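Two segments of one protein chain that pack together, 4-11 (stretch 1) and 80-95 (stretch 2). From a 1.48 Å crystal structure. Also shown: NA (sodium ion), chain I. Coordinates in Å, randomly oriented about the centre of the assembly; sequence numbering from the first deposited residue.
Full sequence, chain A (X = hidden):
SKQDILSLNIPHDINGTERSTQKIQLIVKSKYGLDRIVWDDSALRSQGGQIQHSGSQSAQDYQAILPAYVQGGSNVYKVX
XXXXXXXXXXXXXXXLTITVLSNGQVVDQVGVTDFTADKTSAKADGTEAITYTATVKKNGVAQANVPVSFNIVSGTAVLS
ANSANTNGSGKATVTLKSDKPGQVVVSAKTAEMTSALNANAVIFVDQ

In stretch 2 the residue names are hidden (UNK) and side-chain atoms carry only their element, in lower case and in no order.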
ATOM      1  N   ASP A   4       6.680 -35.275   6.536  1.00 42.60           N
ATOM      2  CA  ASP A   4       5.942 -36.417   7.067  1.00 40.25           C
ATOM      3  C   ASP A   4       5.881 -36.386   8.595  1.00 30.65           C
ATOM      4  O   ASP A   4       4.883 -36.787   9.194  1.00 30.55           O
ATOM      5  CB  ASP A   4       6.575 -37.726   6.601  1.00 46.34           C
ATOM      6  CG  ASP A   4       5.907 -38.941   7.209  1.00 50.06           C
ATOM      7  OD1 ASP A   4       4.856 -39.368   6.687  1.00 52.25           O
ATOM      8  OD2 ASP A   4       6.430 -39.461   8.219  1.00 51.04           O
ATOM      9  N   ILE A   5       6.949 -35.912   9.228  1.00 20.81           N
ATOM     10  CA  ILE A   5       6.930 -35.742  10.677  1.00 14.67           C
ATOM     11  C   ILE A   5       6.344 -34.392  11.074  1.00 12.94           C
ATOM     12  O   ILE A   5       5.528 -34.310  11.998  1.00 11.22           O
ATOM     13  CB  ILE A   5       8.332 -35.974  11.280  1.00 12.43           C
ATOM     14  CG1 ILE A   5       8.686 -37.464  11.214  1.00 19.48           C
ATOM     15  CG2 ILE A   5       8.394 -35.454  12.719  1.00 14.04           C
ATOM     16  CD1 ILE A   5      10.093 -37.794  11.661  1.00 21.74           C
ATOM     17  N   LEU A   6       6.713 -33.308  10.382  1.00 12.34           N
ATOM     18  CA  LEU A   6       6.274 -31.978  10.803  1.00 11.07           C
ATOM     19  C   LEU A   6       6.366 -31.021   9.630  1.00 11.85           C
ATOM     20  O   LEU A   6       7.446 -30.871   9.049  1.00 12.60           O
ATOM     21  CB  LEU A   6       7.159 -31.482  11.949  1.00 11.49           C
ATOM     22  CG  LEU A   6       6.814 -30.118  12.528  1.00 12.50           C
ATOM     23  CD1 LEU A   6       5.370 -30.090  12.988  1.00 10.03           C
ATOM     24  CD2 LEU A   6       7.771 -29.780  13.663  1.00 11.81           C
ATOM     25  N   SER A   7       5.255 -30.379   9.292  1.00  9.83           N
ATOM     26  CA  SER A   7       5.237 -29.379   8.230  1.00  9.36           C
ATOM     27  C   SER A   7       4.438 -28.161   8.675  1.00  8.70           C
ATOM     28  O   SER A   7       3.506 -28.258   9.485  1.00  9.00           O
ATOM     29  CB  SER A   7       4.633 -29.928   6.930  1.00 12.95           C
ATOM     30  OG  SER A   7       3.246 -30.172   7.060  1.00 16.84           O
ATOM     31  N   LEU A   8       4.842 -26.997   8.162  1.00  7.10           N
ATOM     32  CA  LEU A   8       4.153 -25.727   8.360  1.00  6.92           C
ATOM     33  C   LEU A   8       3.985 -25.052   7.005  1.00  7.08           C
ATOM     34  O   LEU A   8       4.950 -24.924   6.245  1.00  9.02           O
ATOM     35  CB  LEU A   8       4.984 -24.827   9.271  1.00  7.54           C
ATOM     36  CG  LEU A   8       4.489 -23.393   9.466  1.00  9.39           C
ATOM     37  CD1 LEU A   8       3.131 -23.356  10.151  1.00 11.09           C
ATOM     38  CD2 LEU A   8       5.520 -22.588  10.268  1.00 10.37           C
ATOM     39  N   ASN A   9       2.766 -24.627   6.700  1.00  8.01           N
ATOM     40  CA  ASN A   9       2.487 -23.838   5.510  1.00  8.11           C
ATOM     41  C   ASN A   9       1.682 -22.612   5.910  1.00  9.87           C
ATOM     42  O   ASN A   9       0.846 -22.678   6.815  1.00  9.03           O
ATOM     43  CB  ASN A   9       1.723 -24.648   4.454  1.00  7.62           C
ATOM     44  CG  ASN A   9       2.608 -25.704   3.766  1.00 11.63           C
ATOM     45  OD1 ASN A   9       2.887 -26.766   4.329  1.00 13.56           O
ATOM     46  ND2 ASN A   9       3.043 -25.417   2.540  1.00 13.29           N
ATOM     47  N   ILE A  10       1.964 -21.499   5.241  1.00  9.36           N
ATOM     48  CA  ILE A  10       1.263 -20.238   5.446  1.00 11.35           C
ATOM     49  C   ILE A  10       0.624 -19.857   4.124  1.00 11.61           C
ATOM     50  O   ILE A  10       1.279 -19.299   3.248  1.00 14.41           O
ATOM     51  CB  ILE A  10       2.217 -19.144   5.966  1.00 10.69           C
ATOM     52  CG1 ILE A  10       2.922 -19.646   7.236  1.00 12.25           C
ATOM     53  CG2 ILE A  10       1.439 -17.845   6.217  1.00 12.84           C
ATOM     54  CD1 ILE A  10       3.830 -18.634   7.907  1.00 15.96           C
ATOM     55  N   PRO A  11      -0.657 -20.195   3.927  1.00 13.04           N
ATOM     56  CA  PRO A  11      -1.248 -20.108   2.582  1.00 15.35           C
ATOM     57  C   PRO A  11      -1.456 -18.694   2.090  1.00 14.80           C
ATOM     58  O   PRO A  11      -1.537 -18.496   0.875  1.00 17.47           O
ATOM     59  CB  PRO A  11      -2.596 -20.823   2.738  1.00 16.62           C
ATOM     60  CG  PRO A  11      -2.910 -20.717   4.191  1.00 18.32           C
ATOM     61  CD  PRO A  11      -1.592 -20.790   4.900  1.00 18.26           C
ATOM     62  N   UNK A  80       9.174 -14.519   9.645  1.00  5.71           N
ATOM     63  CA  UNK A  80       9.282 -15.957   9.497  1.00  7.25           C
ATOM     64  C   UNK A  80       8.730 -16.670  10.727  1.00  5.13           C
ATOM     65  O   UNK A  80       8.851 -16.188  11.853  1.00  6.59           O
ATOM     66  o   UNK A  80      11.606 -15.853  10.206  1.00 15.35           O
ATOM     67  c   UNK A  80      10.727 -16.431   9.240  1.00 11.54           C
ATOM     68  c   UNK A  80      11.168 -16.048   7.836  1.00 13.43           C
ATOM     69  N   UNK A  81       8.158 -17.843  10.495  1.00  6.73           N
ATOM     70  CA  UNK A  81       7.626 -18.680  11.552  1.00  4.96           C
ATOM     71  C   UNK A  81       8.169 -20.085  11.407  1.00  6.51           C
ATOM     72  O   UNK A  81       8.246 -20.618  10.305  1.00  8.10           O
ATOM     73  c   UNK A  81       6.106 -18.776  11.467  1.00  7.51           C
ATOM     74  N   UNK A  82       8.486 -20.703  12.536  1.00  6.01           N
ATOM     75  CA  UNK A  82       8.945 -22.076  12.591  1.00  6.48           C
ATOM     76  C   UNK A  82       8.100 -22.802  13.625  1.00  7.53           C
ATOM     77  O   UNK A  82       7.973 -22.340  14.763  1.00  8.23           O
ATOM     78  n   UNK A  82      13.743 -24.514  11.057  1.00 13.14           N
ATOM     79  c   UNK A  82      12.489 -23.514  13.402  1.00 11.18           C
ATOM     80  n   UNK A  82      13.459 -22.795  12.568  1.00 10.02           N
ATOM     81  c   UNK A  82      11.052 -23.513  12.891  1.00  9.77           C
ATOM     82  n   UNK A  82      14.972 -22.598  10.842  1.00 12.14           N
ATOM     83  c   UNK A  82      10.425 -22.126  12.972  1.00  8.72           C
ATOM     84  c   UNK A  82      14.055 -23.298  11.486  1.00 11.41           C
ATOM     85  N   UNK A  83       7.540 -23.941  13.242  1.00  7.92           N
ATOM     86  CA  UNK A  83       6.785 -24.767  14.175  1.00  5.29           C
ATOM     87  C   UNK A  83       7.702 -25.793  14.822  1.00  6.69           C
ATOM     88  O   UNK A  83       8.643 -26.288  14.196  1.00  7.62           O
ATOM     89  c   UNK A  83       5.646 -25.477  13.455  1.00  8.63           C
ATOM     90  N   UNK A  84       7.429 -26.107  16.097  1.00  4.87           N
ATOM     91  CA  UNK A  84       8.112 -27.176  16.802  1.00  4.46           C
ATOM     92  C   UNK A  84       7.080 -28.170  17.322  1.00  6.42           C
ATOM     93  O   UNK A  84       6.003 -27.771  17.804  1.00  7.28           O
ATOM     94  c   UNK A  84      11.281 -23.939  16.998  1.00  9.60           C
ATOM     95  o   UNK A  84      13.636 -23.828  16.803  1.00 16.80           O
ATOM     96  c   UNK A  84      10.165 -25.942  17.688  1.00  7.70           C
ATOM     97  c   UNK A  84      12.573 -25.877  17.498  1.00 11.81           C
ATOM     98  c   UNK A  84       8.893 -26.677  18.018  1.00  6.16           C
ATOM     99  c   UNK A  84      11.406 -26.563  17.790  1.00  9.32           C
ATOM    100  c   UNK A  84      12.496 -24.558  17.105  1.00 10.91           C
ATOM    101  c   UNK A  84      10.129 -24.627  17.293  1.00  8.05           C
ATOM    102  N   UNK A  85       7.435 -29.451  17.286  1.00  6.31           N
ATOM    103  CA  UNK A  85       6.583 -30.494  17.853  1.00  6.26           C
ATOM    104  C   UNK A  85       7.025 -30.824  19.276  1.00  8.96           C
ATOM    105  O   UNK A  85       8.006 -30.292  19.798  1.00  8.57           O
ATOM    106  c   UNK A  85       7.800 -32.520  16.871  1.00  8.25           C
ATOM    107  o   UNK A  85       8.674 -32.357  17.743  1.00  9.98           O
ATOM    108  c   UNK A  85       6.509 -31.718  16.939  1.00  7.14           C
ATOM    109  o   UNK A  85       7.921 -33.340  15.933  1.00  9.64           O
ATOM    110  N   UNK A  86       6.276 -31.725  19.910  1.00  8.92           N
ATOM    111  CA  UNK A  86       6.536 -32.086  21.306  1.00 10.57           C
ATOM    112  C   UNK A  86       7.833 -32.845  21.511  1.00 11.59           C
ATOM    113  O   UNK A  86       8.261 -32.973  22.666  1.00 12.98           O
ATOM    114  n   UNK A  86       0.634 -35.037  21.094  1.00 42.43           N
ATOM    115  c   UNK A  86       5.361 -32.897  21.861  1.00 15.59           C
ATOM    116  n   UNK A  86       2.302 -33.637  21.838  1.00 37.58           N
ATOM    117  n   UNK A  86       0.817 -34.562  23.333  1.00 47.25           N
ATOM    118  c   UNK A  86       4.166 -32.050  22.260  1.00 23.47           C
ATOM    119  c   UNK A  86       3.047 -32.902  22.856  1.00 32.42           C
ATOM    120  c   UNK A  86       1.251 -34.412  22.088  1.00 43.42           C
ATOM    121  N   UNK A  87       8.456 -33.359  20.445  1.00 10.54           N
ATOM    122  CA  UNK A  87       9.746 -34.036  20.505  1.00 10.51           C
ATOM    123  C   UNK A  87      10.911 -33.096  20.219  1.00 10.97           C
ATOM    124  O   UNK A  87      12.064 -33.534  20.246  1.00 14.44           O
ATOM    125  o   UNK A  87       8.107 -36.258  20.808  1.00 17.03           O
ATOM    126  n   UNK A  87       9.005 -37.434  19.122  1.00 16.91           N
ATOM    127  c   UNK A  87       8.888 -36.340  19.858  1.00 15.74           C
ATOM    128  c   UNK A  87       9.794 -35.174  19.487  1.00 11.66           C
ATOM    129  N   UNK A  88      10.637 -31.833  19.918  1.00  8.71           N
ATOM    130  CA  UNK A  88      11.694 -30.886  19.631  1.00  7.69           C
ATOM    131  C   UNK A  88      12.075 -30.757  18.176  1.00  8.21           C
ATOM    132  O   UNK A  88      12.996 -29.992  17.874  1.00 10.03           O
ATOM    133  N   UNK A  89      11.441 -31.508  17.277  1.00  8.02           N
ATOM    134  CA  UNK A  89      11.662 -31.304  15.852  1.00  7.67           C
ATOM    135  C   UNK A  89      11.024 -29.988  15.444  1.00  5.47           C
ATOM    136  O   UNK A  89      10.082 -29.510  16.072  1.00  6.97           O
ATOM    137  n   UNK A  89      10.635 -34.657  15.717  1.00  9.91           N
ATOM    138  c   UNK A  89      11.524 -33.769  15.307  1.00  8.43           C
ATOM    139  c   UNK A  89      10.975 -32.390  15.026  1.00  7.61           C
ATOM    140  o   UNK A  89      12.729 -34.044  15.162  1.00  8.44           O
ATOM    141  N   UNK A  90      11.553 -29.396  14.383  1.00  6.86           N
ATOM    142  CA  UNK A  90      10.967 -28.183  13.843  1.00  7.20           C
ATOM    143  C   UNK A  90      10.597 -28.375  12.379  1.00  7.88           C
ATOM    144  O   UNK A  90      10.989 -29.346  11.724  1.00  7.57           O
ATOM    145  o   UNK A  90      13.096 -27.147  13.364  1.00 12.43           O
ATOM    146  c   UNK A  90      11.887 -26.988  14.052  1.00 10.67           C
ATOM    147  N   UNK A  91       9.792 -27.436  11.884  1.00  7.69           N
ATOM    148  CA  UNK A  91       9.424 -27.334  10.484  1.00  6.37           C
ATOM    149  C   UNK A  91      10.440 -26.475   9.736  1.00  6.85           C
ATOM    150  O   UNK A  91      11.432 -26.010  10.290  1.00  7.46           O
ATOM    151  o   UNK A  91       8.105 -25.316  10.762  1.00  7.24           O
ATOM    152  c   UNK A  91       8.047 -26.682  10.360  1.00  9.28           C
ATOM    153  N   UNK A  92      10.170 -26.235   8.454  1.00  7.28           N
ATOM    154  CA  UNK A  92      10.869 -25.162   7.767  1.00  7.21           C
ATOM    155  C   UNK A  92      10.563 -23.835   8.464  1.00  8.30           C
ATOM    156  O   UNK A  92       9.551 -23.678   9.158  1.00  8.71           O
ATOM    157  o   UNK A  92      11.811 -26.797   5.615  1.00 13.83           O
ATOM    158  c   UNK A  92      10.349 -25.047   6.334  1.00  7.40           C
ATOM    159  n   UNK A  92       9.889 -26.540   4.492  1.00 15.25           N
ATOM    160  c   UNK A  92      10.747 -26.208   5.451  1.00 11.85           C
ATOM    161  N   UNK A  93      11.449 -22.855   8.256  1.00  7.52           N
ATOM    162  CA  UNK A  93      11.211 -21.477   8.684  1.00 10.03           C
ATOM    163  C   UNK A  93      10.488 -20.808   7.521  1.00  9.27           C
ATOM    164  O   UNK A  93      11.079 -20.593   6.460  1.00 11.51           O
ATOM    165  c   UNK A  93      12.396 -19.660   9.995  1.00 14.51           C
ATOM    166  o   UNK A  93      11.364 -19.509  10.668  1.00 12.07           O
ATOM    167  c   UNK A  93      12.542 -20.807   9.017  1.00 10.00           C
ATOM    168  n   UNK A  93      13.457 -18.874  10.125  1.00 17.01           N
ATOM    169  N   UNK A  94       9.214 -20.503   7.710  1.00  6.53           N
ATOM    170  CA  UNK A  94       8.321 -20.166   6.610  1.00  6.98           C
ATOM    171  C   UNK A  94       8.073 -18.669   6.571  1.00  6.87           C
ATOM    172  O   UNK A  94       7.756 -18.041   7.591  1.00  6.04           O
ATOM    173  c   UNK A  94       6.066 -20.639   5.600  1.00  9.95           C
ATOM    174  c   UNK A  94       6.992 -20.942   6.745  1.00  8.91           C
ATOM    175  c   UNK A  94       7.263 -22.442   6.820  1.00 10.37           C
ATOM    176  N   UNK A  95       8.142 -18.110   5.368  1.00  8.79           N
ATOM    177  CA  UNK A  95       8.011 -16.682   5.158  1.00 10.04           C
ATOM    178  C   UNK A  95       6.548 -16.274   5.127  1.00  9.42           C
ATOM    179  O   UNK A  95       5.703 -16.928   4.506  1.00 12.04           O
ATOM    180  c   UNK A  95       8.488 -14.903   3.308  1.00 13.11           C
ATOM    181  c   UNK A  95       8.656 -16.330   3.817  1.00 11.68           C
ATOM    182  c   UNK A  95       9.049 -14.804   1.902  1.00 16.50           C
ATOM    183  c   UNK A  95       9.167 -13.925   4.242  1.00 12.83           C
TER
HETATM  184 NA    NA I 703       2.662 -18.266   1.564  1.00 23.01          NA
HETATM  185  O   HOH W   1       5.689 -33.858  14.709  1.00 10.46           O
HETATM  186  O   HOH W   2      10.142 -30.987   9.434  1.00 12.28           O
HETATM  187  O   HOH W   3       7.228 -25.824   5.018  1.00 33.50           O
HETATM  188  O   HOH W   4       0.991 -17.130   0.220  1.00 53.58           O
HETATM  189  O   HOH W   5       3.142 -16.767   3.149  1.00 24.58           O
HETATM  190  O   HOH W   6       4.813 -19.014   2.838  1.00 17.75           O
HETATM  191  O   HOH W   7       3.699 -16.977  -0.526  1.00 36.68           O

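Position 80 has one carbon carrying an oxygen and a carbon, a beta-branched hydroxyl side chain pointing away from stretch 1: Thr 80. Position 81 has a single carbon, its CB, 4.0 Å from CD2 of Leu 8 and 4.2 Å from CD1 of Ile 10; this is Ala 81. Position 82 shows three carbons, a nitrogen, then a carbon bearing two more nitrogens, a guanidinium, and points away: Arg 82. Position 83, again one carbon, sets its CB 4.3 Å from CB of Leu 8: Ala 83. At position 84 one carbon leads to a six-carbon ring bearing an oxygen, directed away: Tyr 84.

Position 85 has two carbons, the second carrying two oxygens. The absence of nitrogen separates this carboxylate from the amide of the same shape, in which one of the two terminal atoms would be nitrogen; this is Asp 85. Its OD2 lies 3.9 Å from CG2 of Ile 5. Position 86 repeats the guanidinium pattern, out of reach of stretch 1: Arg 86. Position 87 has two carbons, the second with one oxygen and one nitrogen, also out of reach: Asn 87. Its N donates to OD1 of Asp 85 (2.9 Å). Position 88 has no side-chain atoms; at phi 92° a CB would jam against the preceding carbonyl oxygen, as befits Gly 88, which closes a type I turn begun at Asp 85.

Position 89 carries the same amide pattern as 87 and points toward stretch 1: Asn 89. Its ND2 lies 3.8 Å from CG2 of Ile 5 and donates to OD2 of Asp 85 (3.0 Å). Positions 90 and 91 each have one carbon and one oxygen: Ser 90 points away, whereas Ser 91 points toward, its OG 3.5 Å from CB of Leu 8 and accepting from N of Ala 83 (2.9 Å). Positions 92 and 93 each have two carbons, the second carrying oxygen and nitrogen: Asn 92, sideways, and Asn 93, away. Position 94, one carbon carrying two, approaches Ile 10: Val 94, with CG1 3.7 Å from CG1 of Ile 10. Position 95 has four carbons forked at the second, CB pointing away: Leu 95.

No direct hydrogen bond crosses the contact, which buries 559 Å². Leu 6, Leu 8 and Ile 10 instead lie against the hairpin, while waters bridge its polar margin: water 1 donates to O of Ile 5 (2.8 Å) and OD2 of Asp 85 (2.6 Å), and water 2 to O of Leu 6 (2.7 Å) and O of Ser 90 (2.9 Å).

Stretch 2 (80-95) TARAYDRNGNSSNNVL
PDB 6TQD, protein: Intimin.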